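Local coordinates for endoglucanase, glycoside hydrolase family 5 protein (Cytophaga hutchinsonii, PDB 5IHS), which probably cleaves internal beta-1,4-glucosidic bonds of cellulose as a family 5 glycoside hydrolase built on a TIM barrel, at residues L52-W62 with C81-M92; A243-T251 with L272-W282. All blocks are in the same frame, centred on the assembly; numbering follows the deposited sequence. Where two conformers were deposited one is given.

Contact 1. Residues L52-W62 with C81-M92; sequences LRGMSLFWSQW and CTVVRAAMGVEM
Arg85 runs alongside Ser56 on one face of the parallel strands 53-57 and 83-89, which with the crossover helix 69-77 form the first beta-alpha-beta unit of the TIM barrel. The arginine reaches out straight, CG anti to the backbone N (chi1 174°), and its NH1 donates to Ser56 OG at 3.0 Å, the oxygen lying at the guanidinium edge near its plane. Ser56 OG donates to Leu57 O (2.8 Å), while a salt bridge from Arg85 NE to Glu156 helps fix the rotation of the group. Where strand 53-57 begins, Thr82 OG1 accepts Arg53 N at 3.1 Å. At the far end Ser60 OG takes Gly89 N (3.0 Å) and also bonds Glu102. Beside it the bent Gln61 chain (chi2 -90°) sends NE2 to Met92 O at 3.0 Å, in the amide's own plane but above that of the carbonyl; buried Gln61 OE1 has no partner. A leucine here would probably leave Met92 O relying on a water and its backbone less firmly held. Met92 CE touches Trp59 CH2 (3.6 Å), its sulfur sits at the Trp62 ring edge in a Met-aromatic contact, and that water bridges Trp62 NE1, at 2.8 Å, to Met92 O.

Contact 2. Residues A243-T251 with L272-W282; sequences ALFVTEYGT and LDAHKISYCNW
Tyr249 lays its ring against Asn281 in the tight part of this contact: Asn281 CA stands over one ring face, 4.0 Å from the centroid, in a CH-pi contact. Chi1 of 74° puts the tyrosine ring between its own backbone N and carbonyl carbon, folded across the neighbouring strand, where CE1 also meets Tyr279 CD1 at 3.7 Å, the two ring planes almost perpendicular. The Tyr249 hydroxyl bonds that of Tyr269. On the side facing the barrel interior, the Glu248 carboxylate spreads over one face of the Trp282 indole, the planes 22° apart and OE1 3.4 Å from CE3, with OE2 held by Tyr222 and OE1 in a salt bridge with Arg85. Strands 244-249 and 279-284 are the last two of the TIM barrel, parallel and joined through helix 262-274, and a beta bulge shifts their register by one between Val246 and Tyr249. Val246 packs CG2 against Leu272 CD2 (3.8 Å) and Ile277 CG2, while Ser278 CB lies over one face of the Phe245 ring, another CH-pi contact. The pairing is looser at its beginning, where a water replaces a direct bond, giving a proton to Leu244 O at 2.7 Å and accepting one from Ser278 N. Past Leu272 the chain leaves strand 244-249 for solvent: a Schellman motif ends the helix, with exposed Lys276 as its C-prime residue and Ile277 N returning to Leu272 O.

How the contacts relate
Contacts 1 and 2, with centres about 14 Å apart, meet where the barrel closes: strand 53-57, the first, lies beside strand 279-284, the last. Leu52 N approaches Ser278 OG at 2.8 Å, and further along Ser56 N lies 2.8 Å from Asn281 O, both probable hydrogen bonds of this seam. Met55 CE packs on Asn281 OD1 at 3.3 Å. Another link spans the barrel interior, where Arg85 CD of contact 1 touches Thr247 O of contact 2 at 3.1 Å. Glu248, at the C-terminal end of strand 244-249, is probably the catalytic nucleophile, as in other family 5 enzymes, so Arg85 of contact 1 and Trp282 of contact 2 probably border the active site.

Contact 1. Residues L52-W62 with C81-M92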
loop_
_atom_site.group_PDB
_atom_site.type_symbol
_atom_site.label_atom_id
_atom_site.label_comp_id
_atom_site.label_asym_id
_atom_site.label_seq_id
_atom_site.Cartn_x
_atom_site.Cartn_y
_atom_site.Cartn_z
ATOM N N LEU A 52 -2.950 -0.883 -10.132
ATOM C CA LEU A 52 -3.631 0.075 -9.278
ATOM C C LEU A 52 -2.682 1.226 -8.955
ATOM O O LEU A 52 -1.463 1.051 -8.904
ATOM C CB LEU A 52 -4.073 -0.600 -7.975
ATOM C CG LEU A 52 -4.997 -1.806 -8.165
ATOM C CD1 LEU A 52 -5.323 -2.445 -6.822
ATOM C CD2 LEU A 52 -6.285 -1.452 -8.914
ATOM N N ARG A 53 -3.245 2.410 -8.727
ATOM C CA ARG A 53 -2.453 3.549 -8.280
ATOM C C ARG A 53 -3.300 4.361 -7.321
ATOM O O ARG A 53 -4.496 4.571 -7.566
ATOM C CB ARG A 53 -2.039 4.479 -9.424
ATOM C CG ARG A 53 -1.359 3.843 -10.613
ATOM C CD ARG A 53 -1.207 4.910 -11.704
ATOM N NE ARG A 53 -0.519 4.388 -12.871
ATOM C CZ ARG A 53 -1.105 3.705 -13.838
ATOM N NH1 ARG A 53 -2.420 3.508 -13.831
ATOM N NH2 ARG A 53 -0.370 3.249 -14.842
ATOM N N GLY A 54 -2.691 4.805 -6.232
ATOM C CA GLY A 54 -3.433 5.582 -5.271
ATOM C C GLY A 54 -2.570 6.207 -4.211
ATOM O O GLY A 54 -1.396 6.540 -4.441
ATOM N N MET A 55 -3.180 6.388 -3.042
ATOM C CA MET A 55 -2.577 7.104 -1.935
ATOM C C MET A 55 -2.583 6.258 -0.677
ATOM O O MET A 55 -3.545 5.528 -0.398
ATOM C CB MET A 55 -3.335 8.393 -1.621
ATOM C CG MET A 55 -3.235 9.452 -2.704
ATOM S SD MET A 55 -1.552 9.959 -3.086
ATOM C CE MET A 55 -1.058 10.810 -1.574
ATOM N N SER A 56 -1.519 6.407 0.101
ATOM C CA SER A 56 -1.483 5.919 1.467
ATOM C C SER A 56 -1.870 7.027 2.432
ATOM O O SER A 56 -1.380 8.159 2.337
ATOM C CB SER A 56 -0.087 5.401 1.825
ATOM O OG SER A 56 -0.077 4.721 3.077
ATOM N N LEU A 57 -2.691 6.669 3.405
ATOM C CA LEU A 57 -2.812 7.455 4.614
ATOM C C LEU A 57 -1.531 7.295 5.432
ATOM O O LEU A 57 -0.735 6.370 5.234
ATOM C CB LEU A 57 -4.061 7.027 5.383
ATOM C CG LEU A 57 -5.366 7.145 4.575
ATOM C CD1 LEU A 57 -6.536 6.521 5.297
ATOM C CD2 LEU A 57 -5.684 8.573 4.189
ATOM N N PHE A 58 -1.331 8.216 6.356
ATOM C CA PHE A 58 -0.186 8.220 7.260
ATOM C C PHE A 58 -0.547 7.408 8.502
ATOM O O PHE A 58 -1.711 7.080 8.728
ATOM C CB PHE A 58 0.087 9.691 7.595
ATOM C CG PHE A 58 1.350 10.005 8.394
ATOM C CD1 PHE A 58 2.537 10.336 7.750
ATOM C CD2 PHE A 58 1.303 10.153 9.777
ATOM C CE1 PHE A 58 3.660 10.715 8.475
ATOM C CE2 PHE A 58 2.424 10.546 10.497
ATOM C CZ PHE A 58 3.593 10.828 9.848
ATOM N N TRP A 59 0.460 7.098 9.318
ATOM C CA TRP A 59 0.281 6.415 10.597
ATOM C C TRP A 59 -1.060 6.735 11.251
ATOM O O TRP A 59 -1.328 7.892 11.593
ATOM C CB TRP A 59 1.367 6.863 11.562
ATOM C CG TRP A 59 2.769 6.500 11.203
ATOM C CD1 TRP A 59 3.635 7.181 10.392
ATOM C CD2 TRP A 59 3.495 5.392 11.722
ATOM N NE1 TRP A 59 4.851 6.546 10.373
ATOM C CE2 TRP A 59 4.787 5.436 11.177
ATOM C CE3 TRP A 59 3.166 4.360 12.604
ATOM C CZ2 TRP A 59 5.761 4.486 11.496
ATOM C CZ3 TRP A 59 4.127 3.426 12.923
ATOM C CH2 TRP A 59 5.408 3.493 12.373
ATOM N N SER A 60 -1.876 5.711 11.491
ATOM C CA SER A 60 -3.238 5.919 11.957
ATOM C C SER A 60 -3.305 6.598 13.319
ATOM O O SER A 60 -4.277 7.314 13.597
ATOM C CB SER A 60 -3.967 4.581 12.019
ATOM O OG SER A 60 -3.315 3.642 12.857
ATOM N N GLN A 61 -2.319 6.372 14.189
ATOM C CA GLN A 61 -2.405 6.965 15.522
ATOM C C GLN A 61 -2.031 8.444 15.534
ATOM O O GLN A 61 -2.326 9.139 16.516
ATOM C CB GLN A 61 -1.598 6.157 16.557
ATOM C CG GLN A 61 -0.081 6.281 16.500
ATOM C CD GLN A 61 0.571 5.248 15.596
ATOM O OE1 GLN A 61 0.145 5.042 14.450
ATOM N NE2 GLN A 61 1.612 4.589 16.102
ATOM N N TRP A 62 -1.419 8.944 14.462
ATOM C CA TRP A 62 -0.950 10.319 14.408
ATOM C C TRP A 62 -1.661 11.182 13.372
ATOM O O TRP A 62 -1.657 12.409 13.515
ATOM C CB TRP A 62 0.566 10.347 14.168
ATOM C CG TRP A 62 1.337 9.703 15.293
ATOM C CD1 TRP A 62 1.079 9.797 16.629
ATOM C CD2 TRP A 62 2.471 8.842 15.166
ATOM N NE1 TRP A 62 1.982 9.049 17.340
ATOM C CE2 TRP A 62 2.850 8.455 16.466
ATOM C CE3 TRP A 62 3.204 8.357 14.080
ATOM C CZ2 TRP A 62 3.928 7.610 16.707
ATOM C CZ3 TRP A 62 4.274 7.517 14.323
ATOM C CH2 TRP A 62 4.628 7.156 15.626
ATOM N N CYS A 81 -7.941 7.977 -7.376
ATOM C CA CYS A 81 -7.355 6.773 -6.796
ATOM C C CYS A 81 -8.193 5.542 -7.121
ATOM O O CYS A 81 -9.421 5.550 -6.969
ATOM C CB CYS A 81 -7.284 6.893 -5.274
ATOM S SG CYS A 81 -6.113 8.063 -4.635
ATOM N N THR A 82 -7.514 4.457 -7.499
ATOM C CA THR A 82 -8.151 3.151 -7.608
ATOM C C THR A 82 -7.854 2.255 -6.410
ATOM O O THR A 82 -8.432 1.162 -6.312
ATOM C CB THR A 82 -7.767 2.466 -8.918
ATOM O OG1 THR A 82 -6.343 2.363 -8.979
ATOM C CG2 THR A 82 -8.298 3.241 -10.120
ATOM N N VAL A 83 -7.007 2.721 -5.488
ATOM C CA VAL A 83 -6.692 2.022 -4.251
ATOM C C VAL A 83 -6.345 3.085 -3.212
ATOM O O VAL A 83 -5.795 4.147 -3.537
ATOM C CB VAL A 83 -5.540 0.999 -4.469
ATOM C CG1 VAL A 83 -4.245 1.687 -4.942
ATOM C CG2 VAL A 83 -5.286 0.160 -3.224
ATOM N N VAL A 84 -6.646 2.779 -1.948
ATOM C CA VAL A 84 -6.233 3.577 -0.797
ATOM C C VAL A 84 -5.636 2.621 0.226
ATOM O O VAL A 84 -6.097 1.483 0.370
ATOM C CB VAL A 84 -7.418 4.391 -0.206
ATOM C CG1 VAL A 84 -8.570 3.494 0.243
ATOM C CG2 VAL A 84 -6.968 5.287 0.942
ATOM N N ARG A 85 -4.619 3.086 0.950
ATOM C CA ARG A 85 -3.913 2.278 1.946
ATOM C C ARG A 85 -4.133 2.839 3.343
ATOM O O ARG A 85 -3.873 4.018 3.601
ATOM C CB ARG A 85 -2.428 2.213 1.604
ATOM C CG ARG A 85 -1.511 1.528 2.612
ATOM C CD ARG A 85 -0.142 1.463 2.007
ATOM N NE ARG A 85 0.911 0.751 2.724
ATOM C CZ ARG A 85 1.981 1.307 3.297
ATOM N NH1 ARG A 85 2.092 2.619 3.482
ATOM N NH2 ARG A 85 2.956 0.510 3.705
ATOM N N ALA A 86 -4.617 1.980 4.240
ATOM C CA ALA A 86 -4.833 2.302 5.647
ATOM C C ALA A 86 -3.609 1.812 6.417
ATOM O O ALA A 86 -3.410 0.603 6.558
ATOM C CB ALA A 86 -6.108 1.629 6.151
ATOM N N ALA A 87 -2.787 2.751 6.896
ATOM C CA ALA A 87 -1.496 2.460 7.527
ATOM C C ALA A 87 -1.694 2.411 9.039
ATOM O O ALA A 87 -1.486 3.400 9.748
ATOM C CB ALA A 87 -0.462 3.509 7.124
ATOM N N MET A 88 -2.078 1.239 9.542
ATOM C CA MET A 88 -2.398 1.092 10.955
ATOM C C MET A 88 -1.111 0.976 11.767
ATOM O O MET A 88 -0.389 -0.023 11.682
ATOM C CB MET A 88 -3.266 -0.137 11.189
ATOM C CG MET A 88 -3.810 -0.150 12.608
ATOM S SD MET A 88 -4.737 -1.608 13.093
ATOM C CE MET A 88 -3.439 -2.839 13.044
ATOM N N GLY A 89 -0.820 1.994 12.574
ATOM C CA GLY A 89 0.343 1.917 13.440
ATOM C C GLY A 89 0.186 0.799 14.455
ATOM O O GLY A 89 -0.904 0.549 14.966
ATOM N N VAL A 90 1.290 0.114 14.732
ATOM C CA VAL A 90 1.303 -1.064 15.593
ATOM C C VAL A 90 2.029 -0.769 16.910
ATOM O O VAL A 90 1.437 -0.865 17.986
ATOM C CB VAL A 90 1.907 -2.275 14.846
ATOM C CG1 VAL A 90 2.016 -3.484 15.741
ATOM C CG2 VAL A 90 1.067 -2.584 13.617
ATOM N N GLU A 91 3.306 -0.391 16.831
ATOM C CA GLU A 91 4.098 0.087 17.951
ATOM C C GLU A 91 3.803 1.578 18.189
ATOM O O GLU A 91 3.053 2.214 17.443
ATOM C CB GLU A 91 5.584 -0.170 17.651
ATOM C CG GLU A 91 5.947 -1.662 17.357
ATOM C CD GLU A 91 5.877 -2.082 15.876
ATOM O OE1 GLU A 91 6.399 -1.366 14.978
ATOM O OE2 GLU A 91 5.325 -3.177 15.609
ATOM N N MET A 92 4.386 2.132 19.254
ATOM C CA MET A 92 4.336 3.570 19.534
ATOM C C MET A 92 2.903 4.094 19.663
ATOM O O MET A 92 2.473 4.994 18.937
ATOM C CB MET A 92 5.122 4.359 18.484
ATOM C CG MET A 92 6.610 4.039 18.470
ATOM S SD MET A 92 7.479 4.728 17.049
ATOM C CE MET A 92 6.723 3.811 15.709
HETATM O O HOH W 1 2.438 7.826 19.824
#

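Contact 2. Residues A243-T251 with L272-W282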
loop_
_atom_site.group_PDB
_atom_site.type_symbol
_atom_site.label_atom_id
_atom_site.label_comp_id
_atom_site.label_asym_id
_atom_site.label_seq_id
_atom_site.Cartn_x
_atom_site.Cartn_y
_atom_site.Cartn_z
ATOM N N ALA A 243 6.032 -11.357 -7.957
ATOM C CA ALA A 243 5.286 -10.144 -8.245
ATOM C C ALA A 243 5.486 -9.143 -7.116
ATOM O O ALA A 243 5.413 -9.497 -5.933
ATOM C CB ALA A 243 3.789 -10.456 -8.390
ATOM N N LEU A 244 5.730 -7.893 -7.487
ATOM C CA LEU A 244 5.991 -6.808 -6.552
ATOM C C LEU A 244 4.803 -5.856 -6.507
ATOM O O LEU A 244 4.094 -5.674 -7.502
ATOM C CB LEU A 244 7.217 -6.014 -7.004
ATOM C CG LEU A 244 8.481 -6.847 -7.243
ATOM C CD1 LEU A 244 9.625 -5.963 -7.686
ATOM C CD2 LEU A 244 8.865 -7.636 -5.992
ATOM N N PHE A 245 4.622 -5.208 -5.355
ATOM C CA PHE A 245 3.621 -4.155 -5.175
ATOM C C PHE A 245 4.299 -3.022 -4.410
ATOM O O PHE A 245 4.838 -3.244 -3.319
ATOM C CB PHE A 245 2.427 -4.729 -4.392
ATOM C CG PHE A 245 1.143 -3.906 -4.439
ATOM C CD1 PHE A 245 1.100 -2.539 -4.198
ATOM C CD2 PHE A 245 -0.063 -4.546 -4.690
ATOM C CE1 PHE A 245 -0.095 -1.837 -4.233
ATOM C CE2 PHE A 245 -1.261 -3.838 -4.722
ATOM C CZ PHE A 245 -1.266 -2.493 -4.481
ATOM N N VAL A 246 4.304 -1.821 -4.987
ATOM C CA VAL A 246 4.850 -0.653 -4.303
ATOM C C VAL A 246 3.749 -0.098 -3.400
ATOM O O VAL A 246 2.982 0.797 -3.776
ATOM C CB VAL A 246 5.419 0.379 -5.289
ATOM C CG1 VAL A 246 5.833 1.651 -4.555
ATOM C CG2 VAL A 246 6.619 -0.211 -6.015
ATOM N N THR A 247 3.646 -0.641 -2.183
ATOM C CA THR A 247 2.599 -0.170 -1.289
ATOM C C THR A 247 2.917 1.189 -0.705
ATOM O O THR A 247 2.025 1.804 -0.115
ATOM C CB THR A 247 2.305 -1.172 -0.166
ATOM O OG1 THR A 247 3.486 -1.330 0.613
ATOM C CG2 THR A 247 1.829 -2.529 -0.711
ATOM N N GLU A 248 4.153 1.665 -0.858
ATOM C CA GLU A 248 4.527 2.985 -0.375
ATOM C C GLU A 248 5.707 3.500 -1.184
ATOM O O GLU A 248 6.721 2.797 -1.338
ATOM C CB GLU A 248 4.919 2.916 1.105
ATOM C CG GLU A 248 5.008 4.257 1.771
ATOM C CD GLU A 248 5.544 4.153 3.190
ATOM O OE1 GLU A 248 4.931 3.427 4.016
ATOM O OE2 GLU A 248 6.587 4.797 3.459
ATOM N N TYR A 249 5.605 4.739 -1.659
ATOM C CA TYR A 249 6.758 5.428 -2.225
ATOM C C TYR A 249 6.605 6.908 -1.924
ATOM O O TYR A 249 5.497 7.417 -1.749
ATOM C CB TYR A 249 6.916 5.196 -3.756
ATOM C CG TYR A 249 5.896 5.968 -4.558
ATOM C CD1 TYR A 249 4.618 5.462 -4.751
ATOM C CD2 TYR A 249 6.193 7.214 -5.110
ATOM C CE1 TYR A 249 3.651 6.181 -5.442
ATOM C CE2 TYR A 249 5.232 7.942 -5.801
ATOM C CZ TYR A 249 3.959 7.426 -5.957
ATOM O OH TYR A 249 3.025 8.175 -6.623
ATOM N N GLY A 250 7.729 7.613 -1.897
ATOM C CA GLY A 250 7.735 9.051 -1.782
ATOM C C GLY A 250 8.221 9.737 -3.051
ATOM O O GLY A 250 8.548 9.110 -4.053
ATOM N N THR A 251 8.281 11.064 -2.972
ATOM C CA THR A 251 8.851 11.890 -4.034
ATOM C C THR A 251 10.175 12.529 -3.617
ATOM O O THR A 251 10.723 13.348 -4.366
ATOM C CB THR A 251 7.874 12.999 -4.413
ATOM O OG1 THR A 251 7.645 13.800 -3.248
ATOM C CG2 THR A 251 6.559 12.434 -4.950
ATOM N N LEU A 272 7.749 1.408 -13.249
ATOM C CA LEU A 272 6.592 0.733 -12.675
ATOM C C LEU A 272 5.524 0.485 -13.732
ATOM O O LEU A 272 4.940 -0.603 -13.792
ATOM C CB LEU A 272 6.024 1.537 -11.507
ATOM C CG LEU A 272 7.015 1.775 -10.361
ATOM C CD1 LEU A 272 6.447 2.769 -9.367
ATOM C CD2 LEU A 272 7.393 0.463 -9.669
ATOM N N ASP A 273 5.275 1.468 -14.597
ATOM C CA ASP A 273 4.288 1.277 -15.655
ATOM C C ASP A 273 4.743 0.212 -16.646
ATOM O O ASP A 273 3.922 -0.570 -17.140
ATOM C CB ASP A 273 4.030 2.602 -16.370
ATOM C CG ASP A 273 3.199 3.577 -15.543
ATOM O OD1 ASP A 273 2.552 3.178 -14.544
ATOM O OD2 ASP A 273 3.176 4.766 -15.945
ATOM N N ALA A 274 6.042 0.172 -16.958
ATOM C CA ALA A 274 6.541 -0.825 -17.900
ATOM C C ALA A 274 6.277 -2.241 -17.408
ATOM O O ALA A 274 6.086 -3.154 -18.222
ATOM C CB ALA A 274 8.039 -0.623 -18.132
ATOM N N HIS A 275 6.268 -2.438 -16.090
ATOM C CA HIS A 275 6.091 -3.742 -15.459
ATOM C C HIS A 275 4.718 -3.908 -14.824
ATOM O O HIS A 275 4.471 -4.911 -14.155
ATOM C CB HIS A 275 7.204 -3.977 -14.439
ATOM C CG HIS A 275 8.544 -4.058 -15.078
ATOM N ND1 HIS A 275 8.991 -5.210 -15.694
ATOM C CD2 HIS A 275 9.486 -3.114 -15.306
ATOM C CE1 HIS A 275 10.183 -4.985 -16.217
ATOM N NE2 HIS A 275 10.506 -3.724 -15.996
ATOM N N LYS A 276 3.821 -2.947 -15.030
ATOM C CA LYS A 276 2.468 -2.998 -14.488
ATOM C C LYS A 276 2.471 -3.230 -12.973
ATOM O O LYS A 276 1.658 -3.995 -12.438
ATOM C CB LYS A 276 1.615 -4.036 -15.226
ATOM C CG LYS A 276 1.560 -3.776 -16.723
ATOM C CD LYS A 276 0.807 -4.854 -17.459
ATOM C CE LYS A 276 0.746 -4.603 -18.968
ATOM N NZ LYS A 276 1.937 -3.950 -19.563
ATOM N N ILE A 277 3.355 -2.518 -12.275
ATOM C CA ILE A 277 3.476 -2.600 -10.820
ATOM C C ILE A 277 2.616 -1.512 -10.185
ATOM O O ILE A 277 2.742 -0.326 -10.514
ATOM C CB ILE A 277 4.947 -2.469 -10.380
ATOM C CG1 ILE A 277 5.768 -3.629 -10.954
ATOM C CG2 ILE A 277 5.039 -2.432 -8.857
ATOM C CD1 ILE A 277 7.283 -3.492 -10.746
ATOM N N SER A 278 1.738 -1.919 -9.269
ATOM C CA SER A 278 0.863 -0.980 -8.585
ATOM C C SER A 278 1.655 -0.126 -7.595
ATOM O O SER A 278 2.674 -0.561 -7.042
ATOM C CB SER A 278 -0.213 -1.757 -7.829
ATOM O OG SER A 278 -1.105 -2.447 -8.699
ATOM N N TYR A 279 1.152 1.088 -7.342
ATOM C CA TYR A 279 1.883 2.019 -6.490
ATOM C C TYR A 279 0.980 2.962 -5.698
ATOM O O TYR A 279 -0.051 3.420 -6.193
ATOM C CB TYR A 279 2.944 2.787 -7.289
ATOM C CG TYR A 279 2.555 3.584 -8.525
ATOM C CD1 TYR A 279 2.005 4.860 -8.422
ATOM C CD2 TYR A 279 2.863 3.120 -9.797
ATOM C CE1 TYR A 279 1.755 5.634 -9.531
ATOM C CE2 TYR A 279 2.620 3.900 -10.927
ATOM C CZ TYR A 279 2.078 5.161 -10.784
ATOM O OH TYR A 279 1.858 5.917 -11.927
ATOM N N CYS A 280 1.354 3.214 -4.436
ATOM C CA CYS A 280 0.649 4.149 -3.555
ATOM C C CYS A 280 1.638 5.120 -2.930
ATOM O O CYS A 280 2.664 4.695 -2.391
ATOM C CB CYS A 280 -0.053 3.439 -2.392
ATOM S SG CYS A 280 -1.415 2.386 -2.842
ATOM N N ASN A 281 1.310 6.409 -2.960
ATOM C CA ASN A 281 2.195 7.456 -2.457
ATOM C C ASN A 281 1.984 7.745 -0.975
ATOM O O ASN A 281 0.853 7.807 -0.482
ATOM C CB ASN A 281 1.966 8.747 -3.240
ATOM C CG ASN A 281 2.774 9.914 -2.699
ATOM O OD1 ASN A 281 2.216 10.868 -2.158
ATOM N ND2 ASN A 281 4.088 9.858 -2.876
ATOM N N TRP A 282 3.099 7.971 -0.286
ATOM C CA TRP A 282 3.137 8.428 1.100
ATOM C C TRP A 282 3.307 9.944 1.099
ATOM O O TRP A 282 4.352 10.426 0.628
ATOM C CB TRP A 282 4.329 7.777 1.786
ATOM C CG TRP A 282 4.464 8.026 3.254
ATOM C CD1 TRP A 282 5.221 8.987 3.855
ATOM C CD2 TRP A 282 3.842 7.284 4.309
ATOM N NE1 TRP A 282 5.114 8.886 5.215
ATOM C CE2 TRP A 282 4.281 7.847 5.526
ATOM C CE3 TRP A 282 2.956 6.199 4.345
ATOM C CZ2 TRP A 282 3.872 7.354 6.766
ATOM C CZ3 TRP A 282 2.552 5.711 5.578
ATOM C CH2 TRP A 282 3.023 6.281 6.771
HETATM O O HOH W 2 1.772 -4.594 -8.331
HETATM O O HOH W 3 5.876 11.776 -1.236
#